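PDB 3EUS: DNA-binding protein, which probably binds DNA through a helix-turn-helix domain of the XRE/Cro-C1 type. Local coordinates for residues Q21-L24 with T29-D32; A31-R36 with S42-V47; K46-E51 with A60-A65; I75-T78 with G82-Q85. One frame throughout, in Å; residues are numbered along the deposited sequence.

Contacts 1, 2 and 3 form one continuous core within the helix-turn-helix region, their centres 7 to 9 Å apart. Contacts 1 and 2 share helix 30-36, and contacts 2 and 3 share helix 41-48. Glu-48 of contact 3 links it to contact 1: Glu-48 OE2 forms a salt bridge with Arg-23 NE (2.7 Å), and Glu-48 OE1 a probable hydrogen bond with Gln-30 NE2. Leu-33 of contact 2 packs on Trp-62 of contact 3. Contact 4 lies apart, its centre about 21 Å from that of contact 1 and about 17 Å from that of contact 3, which it meets where Ile-75 CD1 touches Met-63 CE. Contacts 3 and 4 both touch the second subunit.

Contact 1 of 4, residues Q21-L24 with T29-D32; sequences QARL and TQAD
Arg-23 is a buried arginine whose guanidinium lies under a hydrocarbon: Gln-30 CG sits over the centre of one of its faces, 3.6 Å from Arg-23 CZ. No hydrogen bond joins the two segments. The extended start of the chain (chi1 173°) carries Arg-23 CD to 3.7 Å from Thr-29 O, and the bend at chi3 then turns the flat head under Gln-30. The amide plane of Gln-30 is turned 62° from the guanidinium, so the two polar groups do not stack; both instead reach Glu-48, Arg-23 through a salt bridge from NE and Gln-30 through its NE2. Arg-23 NH1 also bonds to the carbonyl of Leu-28. Arginine suits this place because its flat head can accept a CH2 on a face while its N-H groups bond around the rim. A leucine here would probably leave the Glu-48 carboxylate buried without its countercharge and Leu-28 O without this donor. Beside the contact, Thr-29 OG1 accepts from Asp-32 N (3.0 Å), and Asp-32 OD2 accepts from Thr-29 N (3.1 Å). These reciprocal bonds make a capping box, which starts the first helix of the helix-turn-helix.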
loop_
_atom_site.group_PDB
_atom_site.type_symbol
_atom_site.label_atom_id
_atom_site.label_comp_id
_atom_site.label_asym_id
_atom_site.label_seq_id
_atom_site.Cartn_x
_atom_site.Cartn_y
_atom_site.Cartn_z
ATOM N N GLN A 21 5.861 13.993 -0.644
ATOM C CA GLN A 21 5.446 15.024 -1.585
ATOM C C GLN A 21 3.920 15.251 -1.530
ATOM O O GLN A 21 3.468 16.406 -1.618
ATOM C CB GLN A 21 5.937 14.696 -3.009
ATOM C CG GLN A 21 6.394 15.931 -3.866
ATOM C CD GLN A 21 7.312 16.922 -3.156
ATOM O OE1 GLN A 21 8.460 16.600 -2.765
ATOM N NE2 GLN A 21 6.820 18.157 -2.991
ATOM N N ALA A 22 3.140 14.179 -1.300
ATOM C CA ALA A 22 1.711 14.350 -1.047
ATOM C C ALA A 22 1.465 15.290 0.142
ATOM O O ALA A 22 0.601 16.180 0.091
ATOM C CB ALA A 22 0.971 12.969 -0.878
ATOM N N ARG A 23 2.208 15.105 1.230
ATOM C CA ARG A 23 2.018 15.916 2.409
ATOM C C ARG A 23 2.376 17.358 2.133
ATOM O O ARG A 23 1.645 18.253 2.504
ATOM C CB ARG A 23 2.881 15.412 3.561
ATOM C CG ARG A 23 2.882 16.275 4.804
ATOM C CD ARG A 23 3.669 15.680 5.891
ATOM N NE ARG A 23 5.088 15.541 5.529
ATOM C CZ ARG A 23 5.978 16.551 5.460
ATOM N NH1 ARG A 23 5.646 17.806 5.709
ATOM N NH2 ARG A 23 7.226 16.286 5.127
ATOM N N LEU A 24 3.552 17.552 1.542
ATOM C CA LEU A 24 4.073 18.881 1.232
ATOM C C LEU A 24 3.157 19.549 0.223
ATOM O O LEU A 24 2.898 20.755 0.361
ATOM C CB LEU A 24 5.486 18.798 0.641
ATOM C CG LEU A 24 6.622 18.388 1.587
ATOM C CD1 LEU A 24 7.930 18.160 0.831
ATOM C CD2 LEU A 24 6.797 19.401 2.694
ATOM N N THR A 29 2.576 20.241 7.646
ATOM C CA THR A 29 3.797 19.893 8.326
ATOM C C THR A 29 3.665 18.433 8.713
ATOM O O THR A 29 2.570 17.890 8.689
ATOM C CB THR A 29 3.976 20.722 9.634
ATOM O OG1 THR A 29 2.905 20.441 10.532
ATOM C CG2 THR A 29 4.019 22.225 9.316
ATOM N N GLN A 30 4.754 17.794 9.113
ATOM C CA GLN A 30 4.612 16.453 9.656
ATOM C C GLN A 30 3.600 16.379 10.839
ATOM O O GLN A 30 2.782 15.456 10.891
ATOM C CB GLN A 30 5.959 15.900 10.048
ATOM C CG GLN A 30 6.902 15.690 8.851
ATOM C CD GLN A 30 8.247 15.202 9.277
ATOM O OE1 GLN A 30 8.736 15.594 10.334
ATOM N NE2 GLN A 30 8.842 14.332 8.488
ATOM N N ALA A 31 3.642 17.372 11.732
ATOM C CA ALA A 31 2.713 17.457 12.861
ATOM C C ALA A 31 1.243 17.528 12.430
ATOM O O ALA A 31 0.393 16.867 13.045
ATOM C CB ALA A 31 3.058 18.659 13.767
ATOM N N ASP A 32 0.981 18.367 11.418
ATOM C CA ASP A 32 -0.367 18.627 10.877
ATOM C C ASP A 32 -0.961 17.334 10.318
ATOM O O ASP A 32 -2.126 16.997 10.575
ATOM C CB ASP A 32 -0.289 19.624 9.720
ATOM C CG ASP A 32 -0.027 21.065 10.144
ATOM O OD1 ASP A 32 -0.355 21.466 11.300
ATOM O OD2 ASP A 32 0.450 21.815 9.241
#

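Contact 2 of 4, residues A31-R36 with S42-V47; sequences ADLAER and SFVAKV
Val-44 inserts its CG2 methyl between Leu-33 and Ala-34, and this one group carries most of the contact. Its chi1 of 174° places CG1 opposite the backbone N and swings CG2 to the side of that N; CG2 is thereby the methyl presented to Ala-34 and Leu-33, while CG1 only grazes Leu-33 CD2. Val-44 CG2 lies 3.7 Å from Ala-34 N and 3.8 Å from Ala-34 CB, touching backbone as well as side chain. Such closeness suits alanine: the CA atoms of Ala-34 and Val-44 are only 6.0 Å apart, and the small alanine lets the two backbones come this close. Leu-33 meets the same valine from another side. Its CG is opposite the backbone N (chi1 177°), and chi2 of 53° turns Leu-33 CD2 to a point 4.2 Å from both Val-44 CG1 and Val-44 CG2, while Leu-33 CG itself stands 4.1 Å from Val-44 CG2. The branched, rigid valine fills this corner with few torsions to fix. Within helix 41-48, Val-47 CG2 rests 3.9 Å above one face of the Phe-43 ring, offset toward its rim. Helices 30-36 and 41-48 are the two helices of the helix-turn-helix unit, the second being the one that, as in relatives, probably reads DNA. Against this pair, Trp-62 of helix 56-65 touches Leu-33 and Val-44, and Arg-23 of helix 10-25 reaches both as well.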
loop_
_atom_site.group_PDB
_atom_site.type_symbol
_atom_site.label_atom_id
_atom_site.label_comp_id
_atom_site.label_asym_id
_atom_site.label_seq_id
_atom_site.Cartn_x
_atom_site.Cartn_y
_atom_site.Cartn_z
ATOM N N ALA A 31 3.642 17.372 11.732
ATOM C CA ALA A 31 2.713 17.457 12.861
ATOM C C ALA A 31 1.243 17.528 12.430
ATOM O O ALA A 31 0.393 16.867 13.045
ATOM C CB ALA A 31 3.058 18.659 13.767
ATOM N N ASP A 32 0.981 18.367 11.418
ATOM C CA ASP A 32 -0.367 18.627 10.877
ATOM C C ASP A 32 -0.961 17.334 10.318
ATOM O O ASP A 32 -2.126 16.997 10.575
ATOM C CB ASP A 32 -0.289 19.624 9.720
ATOM C CG ASP A 32 -0.027 21.065 10.144
ATOM O OD1 ASP A 32 -0.355 21.466 11.300
ATOM O OD2 ASP A 32 0.450 21.815 9.241
ATOM N N LEU A 33 -0.126 16.603 9.573
ATOM C CA LEU A 33 -0.539 15.361 8.963
ATOM C C LEU A 33 -0.771 14.319 10.059
ATOM O O LEU A 33 -1.786 13.606 10.019
ATOM C CB LEU A 33 0.451 14.854 7.894
ATOM C CG LEU A 33 0.082 13.494 7.287
ATOM C CD1 LEU A 33 -1.403 13.439 6.722
ATOM C CD2 LEU A 33 1.137 12.939 6.255
ATOM N N ALA A 34 0.148 14.221 11.023
ATOM C CA ALA A 34 -0.005 13.237 12.093
ATOM C C ALA A 34 -1.312 13.496 12.868
ATOM O O ALA A 34 -2.025 12.562 13.203
ATOM C CB ALA A 34 1.188 13.217 13.029
ATOM N N GLU A 35 -1.630 14.758 13.078
ATOM C CA GLU A 35 -2.843 15.132 13.835
ATOM C C GLU A 35 -4.059 14.597 13.064
ATOM O O GLU A 35 -4.972 13.962 13.644
ATOM C CB GLU A 35 -2.944 16.667 13.974
ATOM C CG GLU A 35 -2.224 17.282 15.163
ATOM C CD GLU A 35 -2.905 17.079 16.502
ATOM O OE1 GLU A 35 -4.113 17.382 16.670
ATOM O OE2 GLU A 35 -2.193 16.647 17.430
ATOM N N ARG A 36 -4.038 14.766 11.742
ATOM C CA ARG A 36 -5.141 14.287 10.901
ATOM C C ARG A 36 -5.252 12.771 10.904
ATOM O O ARG A 36 -6.352 12.246 10.717
ATOM C CB ARG A 36 -5.039 14.754 9.467
ATOM C CG ARG A 36 -5.194 16.237 9.264
ATOM C CD ARG A 36 -5.064 16.546 7.782
ATOM N NE ARG A 36 -5.341 17.945 7.517
ATOM C CZ ARG A 36 -5.514 18.460 6.302
ATOM N NH1 ARG A 36 -5.428 17.698 5.207
ATOM N NH2 ARG A 36 -5.798 19.752 6.179
ATOM N N SER A 42 6.099 11.708 15.253
ATOM C CA SER A 42 7.133 10.685 14.993
ATOM C C SER A 42 6.707 9.616 14.001
ATOM O O SER A 42 7.538 9.102 13.259
ATOM C CB SER A 42 7.600 10.032 16.315
ATOM O OG SER A 42 6.605 9.186 16.884
ATOM N N PHE A 43 5.411 9.315 13.930
ATOM C CA PHE A 43 4.912 8.386 12.934
ATOM C C PHE A 43 5.175 8.856 11.515
ATOM O O PHE A 43 5.736 8.099 10.711
ATOM C CB PHE A 43 3.404 8.110 13.144
ATOM C CG PHE A 43 2.765 7.309 12.036
ATOM C CD1 PHE A 43 2.883 5.931 12.000
ATOM C CD2 PHE A 43 2.022 7.928 11.052
ATOM C CE1 PHE A 43 2.271 5.188 11.000
ATOM C CE2 PHE A 43 1.392 7.179 10.032
ATOM C CZ PHE A 43 1.529 5.824 9.985
ATOM N N VAL A 44 4.813 10.109 11.240
ATOM C CA VAL A 44 5.030 10.723 9.945
ATOM C C VAL A 44 6.533 10.828 9.635
ATOM O O VAL A 44 6.951 10.411 8.553
ATOM C CB VAL A 44 4.338 12.067 9.830
ATOM C CG1 VAL A 44 4.699 12.805 8.476
ATOM C CG2 VAL A 44 2.807 11.848 9.934
ATOM N N ALA A 45 7.313 11.343 10.572
ATOM C CA ALA A 45 8.776 11.446 10.346
ATOM C C ALA A 45 9.384 10.075 10.047
ATOM O O ALA A 45 10.203 9.929 9.112
ATOM C CB ALA A 45 9.490 12.082 11.550
ATOM N N LYS A 46 9.006 9.080 10.828
ATOM C CA LYS A 46 9.566 7.756 10.675
ATOM C C LYS A 46 9.170 7.098 9.370
ATOM O O LYS A 46 10.012 6.479 8.696
ATOM C CB LYS A 46 9.234 6.852 11.849
ATOM C CG LYS A 46 10.063 7.169 13.072
ATOM C CD LYS A 46 9.594 6.369 14.292
ATOM C CE LYS A 46 10.570 6.507 15.452
ATOM N NZ LYS A 46 10.381 5.461 16.470
ATOM N N VAL A 47 7.903 7.217 8.978
ATOM C CA VAL A 47 7.513 6.659 7.704
ATOM C C VAL A 47 8.302 7.290 6.541
ATOM O O VAL A 47 8.743 6.593 5.616
ATOM C CB VAL A 47 5.975 6.810 7.514
ATOM C CG1 VAL A 47 5.568 6.635 6.048
ATOM C CG2 VAL A 47 5.216 5.817 8.466
#

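Contact 3 of 4, residues K46-E51 with A60-A65; sequences KVETRE and AKWMAA
At the edge of the Trp-62 indole, close to its plane, lies the Glu-48 carboxylate, with Glu-48 OE2 3.5 Å from Trp-62 CZ2. The carboxylate plane is turned 54° from the ring, and Glu-48 CG adds an apolar touch 3.8 Å from Trp-62 CH2. A carboxylate oxygen fits a ring edge, whose C-H groups carry slight positive charge, but OE2 is held by a salt bridge to Arg-23 NE, and OE1 by a hydrogen bond from Gln-30 NE2. Val-47 comes in obliquely, Val-47 CG1 lying 3.6 Å from Trp-62 CZ3. The indole reaches so far because its CG stands opposite the backbone N (chi1 -177°), projecting the six-membered ring at helix 41-48 while the CA atoms of Val-47 and Trp-62 remain 10.5 Å apart. This is the core of the helix-turn-helix domain, where one large aromatic bridges from helix 56-65 to the probable recognition helix. That helix ends just beyond in a Schellman motif: Glu-51 N bonds to Lys-46 O at 2.8 Å, Arg-50 N bonds weakly to Val-47 O, and Arg-50 adopts positive phi (67°). An alanine in place of Trp-62 would probably open a gap beside Val-47 and leave Leu-19 O without the indole NE1 that it accepts from. On another side of helix 56-65, Ala-60 and Ala-64 pack against Ile-79 and Ala-80 of the second subunit.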
loop_
_atom_site.group_PDB
_atom_site.type_symbol
_atom_site.label_atom_id
_atom_site.label_comp_id
_atom_site.label_asym_id
_atom_site.label_seq_id
_atom_site.Cartn_x
_atom_site.Cartn_y
_atom_site.Cartn_z
ATOM N N LYS A 46 9.006 9.080 10.828
ATOM C CA LYS A 46 9.566 7.756 10.675
ATOM C C LYS A 46 9.170 7.098 9.370
ATOM O O LYS A 46 10.012 6.479 8.696
ATOM C CB LYS A 46 9.234 6.852 11.849
ATOM C CG LYS A 46 10.063 7.169 13.072
ATOM C CD LYS A 46 9.594 6.369 14.292
ATOM C CE LYS A 46 10.570 6.507 15.452
ATOM N NZ LYS A 46 10.381 5.461 16.470
ATOM N N VAL A 47 7.903 7.217 8.978
ATOM C CA VAL A 47 7.513 6.659 7.704
ATOM C C VAL A 47 8.302 7.290 6.541
ATOM O O VAL A 47 8.743 6.593 5.616
ATOM C CB VAL A 47 5.975 6.810 7.514
ATOM C CG1 VAL A 47 5.568 6.635 6.048
ATOM C CG2 VAL A 47 5.216 5.817 8.466
ATOM N N GLU A 48 8.407 8.606 6.540
ATOM C CA GLU A 48 9.091 9.335 5.467
ATOM C C GLU A 48 10.591 9.049 5.301
ATOM O O GLU A 48 11.135 9.145 4.177
ATOM C CB GLU A 48 8.841 10.834 5.636
ATOM C CG GLU A 48 7.314 11.147 5.435
ATOM C CD GLU A 48 7.024 12.632 5.384
ATOM O OE1 GLU A 48 7.923 13.393 5.742
ATOM O OE2 GLU A 48 5.915 13.060 4.979
ATOM N N THR A 49 11.250 8.726 6.402
ATOM C CA THR A 49 12.669 8.450 6.411
ATOM C C THR A 49 12.967 6.948 6.510
ATOM O O THR A 49 14.089 6.554 6.837
ATOM C CB THR A 49 13.319 9.242 7.536
ATOM O OG1 THR A 49 12.773 8.860 8.800
ATOM C CG2 THR A 49 13.052 10.715 7.318
ATOM N N ARG A 50 11.951 6.122 6.235
ATOM C CA ARG A 50 12.095 4.687 6.038
ATOM C C ARG A 50 12.514 4.023 7.366
ATOM O O ARG A 50 13.333 3.095 7.410
ATOM C CB ARG A 50 13.099 4.431 4.897
ATOM C CG ARG A 50 12.591 5.029 3.566
ATOM C CD ARG A 50 13.579 5.104 2.449
ATOM N NE ARG A 50 14.771 5.828 2.788
ATOM C CZ ARG A 50 15.926 5.285 3.124
ATOM N NH1 ARG A 50 16.089 3.960 3.065
ATOM N NH2 ARG A 50 16.925 6.070 3.481
ATOM N N GLU A 51 12.015 4.603 8.445
ATOM C CA GLU A 51 12.230 4.128 9.809
ATOM C C GLU A 51 11.012 3.359 10.360
ATOM O O GLU A 51 11.112 2.735 11.434
ATOM C CB GLU A 51 12.548 5.303 10.710
ATOM C CG GLU A 51 14.053 5.656 10.725
ATOM C CD GLU A 51 14.354 6.903 11.503
ATOM O OE1 GLU A 51 13.670 7.145 12.510
ATOM O OE2 GLU A 51 15.287 7.644 11.131
ATOM N N ALA A 60 -3.729 4.232 2.546
ATOM C CA ALA A 60 -5.010 4.811 2.169
ATOM C C ALA A 60 -5.320 6.019 3.040
ATOM O O ALA A 60 -5.738 7.073 2.527
ATOM C CB ALA A 60 -6.158 3.688 2.240
ATOM N N LYS A 61 -5.166 5.888 4.363
ATOM C CA LYS A 61 -5.527 6.978 5.233
ATOM C C LYS A 61 -4.606 8.205 5.033
ATOM O O LYS A 61 -5.044 9.351 5.088
ATOM C CB LYS A 61 -5.502 6.509 6.682
ATOM C CG LYS A 61 -6.671 5.493 7.055
ATOM C CD LYS A 61 -6.424 4.922 8.437
ATOM C CE LYS A 61 -7.557 3.962 8.909
ATOM N NZ LYS A 61 -7.408 3.466 10.329
ATOM N N TRP A 62 -3.340 7.944 4.872
ATOM C CA TRP A 62 -2.302 9.020 4.649
ATOM C C TRP A 62 -2.673 9.775 3.368
ATOM O O TRP A 62 -2.713 10.999 3.330
ATOM C CB TRP A 62 -0.941 8.359 4.457
ATOM C CG TRP A 62 0.266 9.264 4.292
ATOM C CD1 TRP A 62 0.561 10.063 3.225
ATOM C CD2 TRP A 62 1.404 9.309 5.145
ATOM N NE1 TRP A 62 1.797 10.652 3.392
ATOM C CE2 TRP A 62 2.335 10.215 4.566
ATOM C CE3 TRP A 62 1.724 8.710 6.356
ATOM C CZ2 TRP A 62 3.544 10.527 5.173
ATOM C CZ3 TRP A 62 2.933 8.991 6.930
ATOM C CH2 TRP A 62 3.838 9.908 6.332
ATOM N N MET A 63 -2.926 9.038 2.285
ATOM C CA MET A 63 -3.198 9.683 1.016
ATOM C C MET A 63 -4.502 10.468 1.057
ATOM O O MET A 63 -4.571 11.546 0.533
ATOM C CB MET A 63 -3.157 8.658 -0.142
ATOM C CG MET A 63 -1.723 8.108 -0.373
ATOM S SD MET A 63 -0.366 9.280 -0.669
ATOM C CE MET A 63 -0.921 10.121 -2.160
ATOM N N ALA A 64 -5.525 9.933 1.712
ATOM C CA ALA A 64 -6.762 10.666 1.911
ATOM C C ALA A 64 -6.592 11.914 2.741
ATOM O O ALA A 64 -7.225 12.944 2.438
ATOM C CB ALA A 64 -7.860 9.744 2.610
ATOM N N ALA A 65 -5.784 11.838 3.774
ATOM C CA ALA A 65 -5.511 13.018 4.636
ATOM C C ALA A 65 -4.739 14.096 3.888
ATOM O O ALA A 65 -4.828 15.266 4.244
ATOM C CB ALA A 65 -4.748 12.615 5.934
#

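Contact 4 of 4, residues I75-T78 with G82-Q85; sequences IVAT and GRAQ
Arg-83 folds back along the helix end and crosses Thr-78 at about a right angle. Its CB points toward helix 72-81, and chi1 of 59° puts Arg-83 CG in the crowded position between backbone N and carbonyl carbon, 3.2 Å from Thr-78 O. Arg-83 CD then passes 3.4 Å from the Thr-78 CG2 methyl. Beyond the bend at chi3, Arg-83 NE lies 3.7 Å from Thr-78 CA, and the guanidinium spreads with one face over that CA and over Ala-77 O, both offset toward its rim. Arg-83 NH1 comes within 2.9 Å of Thr-78 OG1, but the angle is too poor for a hydrogen bond; that hydroxyl is bonded to Glu-74 O within its own helix. At the tip, Arg-83 NH2 stands 3.8 Å from Ala-77 O and makes a salt bridge with Glu-81. A long chain ending in a flat charged group suits this place, since it can lie along the exposed helix end and still pair with an acid. The backbone turn that brings Arg-83 here is a Schellman motif at Gly-82, whose positive phi (74°) is easily adopted without a side chain. Ala-84 N follows with a weak bond to Thr-78 O (3.4 Å), and Gln-85 CG touches Thr-78 CG2 at 3.5 Å. Thr-78 and Gln-85 also reach Tyr-14 of helix 10-25, while Ile-75 packs on Met-63 of helix 56-65, Val-76 on Ala-60 of the second subunit and Ala-77 on Leu-69 of that subunit.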
loop_
_atom_site.group_PDB
_atom_site.type_symbol
_atom_site.label_atom_id
_atom_site.label_comp_id
_atom_site.label_asym_id
_atom_site.label_seq_id
_atom_site.Cartn_x
_atom_site.Cartn_y
_atom_site.Cartn_z
ATOM N N ILE A 75 1.036 6.185 -8.305
ATOM C CA ILE A 75 2.043 5.724 -7.299
ATOM C C ILE A 75 2.190 4.179 -7.351
ATOM O O ILE A 75 3.286 3.645 -7.542
ATOM C CB ILE A 75 1.671 6.208 -5.912
ATOM C CG1 ILE A 75 1.749 7.765 -5.855
ATOM C CG2 ILE A 75 2.592 5.520 -4.832
ATOM C CD1 ILE A 75 1.166 8.377 -4.604
ATOM N N VAL A 76 1.058 3.484 -7.290
ATOM C CA VAL A 76 1.041 2.030 -7.190
ATOM C C VAL A 76 1.491 1.398 -8.512
ATOM O O VAL A 76 2.314 0.494 -8.517
ATOM C CB VAL A 76 -0.377 1.537 -6.759
ATOM C CG1 VAL A 76 -0.506 -0.024 -6.934
ATOM C CG2 VAL A 76 -0.798 2.032 -5.384
ATOM N N ALA A 77 1.048 1.943 -9.659
ATOM C CA ALA A 77 1.493 1.427 -10.948
ATOM C C ALA A 77 2.994 1.627 -11.144
ATOM O O ALA A 77 3.657 0.778 -11.737
ATOM C CB ALA A 77 0.717 2.124 -12.133
ATOM N N THR A 78 3.497 2.788 -10.710
ATOM C CA THR A 78 4.942 3.100 -10.865
ATOM C C THR A 78 5.762 2.134 -10.015
ATOM O O THR A 78 6.792 1.562 -10.492
ATOM C CB THR A 78 5.227 4.596 -10.549
ATOM O OG1 THR A 78 4.430 5.402 -11.413
ATOM C CG2 THR A 78 6.689 4.972 -10.822
ATOM N N GLY A 82 8.533 -1.350 -11.534
ATOM C CA GLY A 82 9.970 -1.370 -11.271
ATOM C C GLY A 82 10.694 -0.224 -11.962
ATOM O O GLY A 82 11.912 -0.283 -12.185
ATOM N N ARG A 83 9.936 0.798 -12.280
ATOM C CA ARG A 83 10.440 2.011 -12.833
ATOM C C ARG A 83 10.665 2.876 -11.607
ATOM O O ARG A 83 11.409 3.863 -11.623
ATOM C CB ARG A 83 9.373 2.614 -13.740
ATOM C CG ARG A 83 8.065 2.921 -13.060
ATOM C CD ARG A 83 7.147 3.746 -13.974
ATOM N NE ARG A 83 5.981 2.998 -14.442
ATOM C CZ ARG A 83 4.743 3.484 -14.544
ATOM N NH1 ARG A 83 4.437 4.740 -14.227
ATOM N NH2 ARG A 83 3.784 2.712 -15.006
ATOM N N ALA A 84 10.048 2.421 -10.518
ATOM C CA ALA A 84 10.234 2.987 -9.190
ATOM C C ALA A 84 11.151 4.185 -9.267
ATOM O O ALA A 84 12.352 4.089 -9.017
ATOM C CB ALA A 84 10.801 1.942 -8.243
ATOM N N GLN A 85 10.568 5.319 -9.623
ATOM C CA GLN A 85 11.334 6.543 -9.815
ATOM C C GLN A 85 11.783 7.175 -8.496
ATOM O O GLN A 85 12.951 7.204 -8.148
ATOM C CB GLN A 85 10.503 7.538 -10.599
ATOM C CG GLN A 85 9.505 6.912 -11.565
ATOM C CD GLN A 85 8.762 7.952 -12.397
ATOM O OE1 GLN A 85 8.845 7.958 -13.632
ATOM N NE2 GLN A 85 8.044 8.845 -11.724
#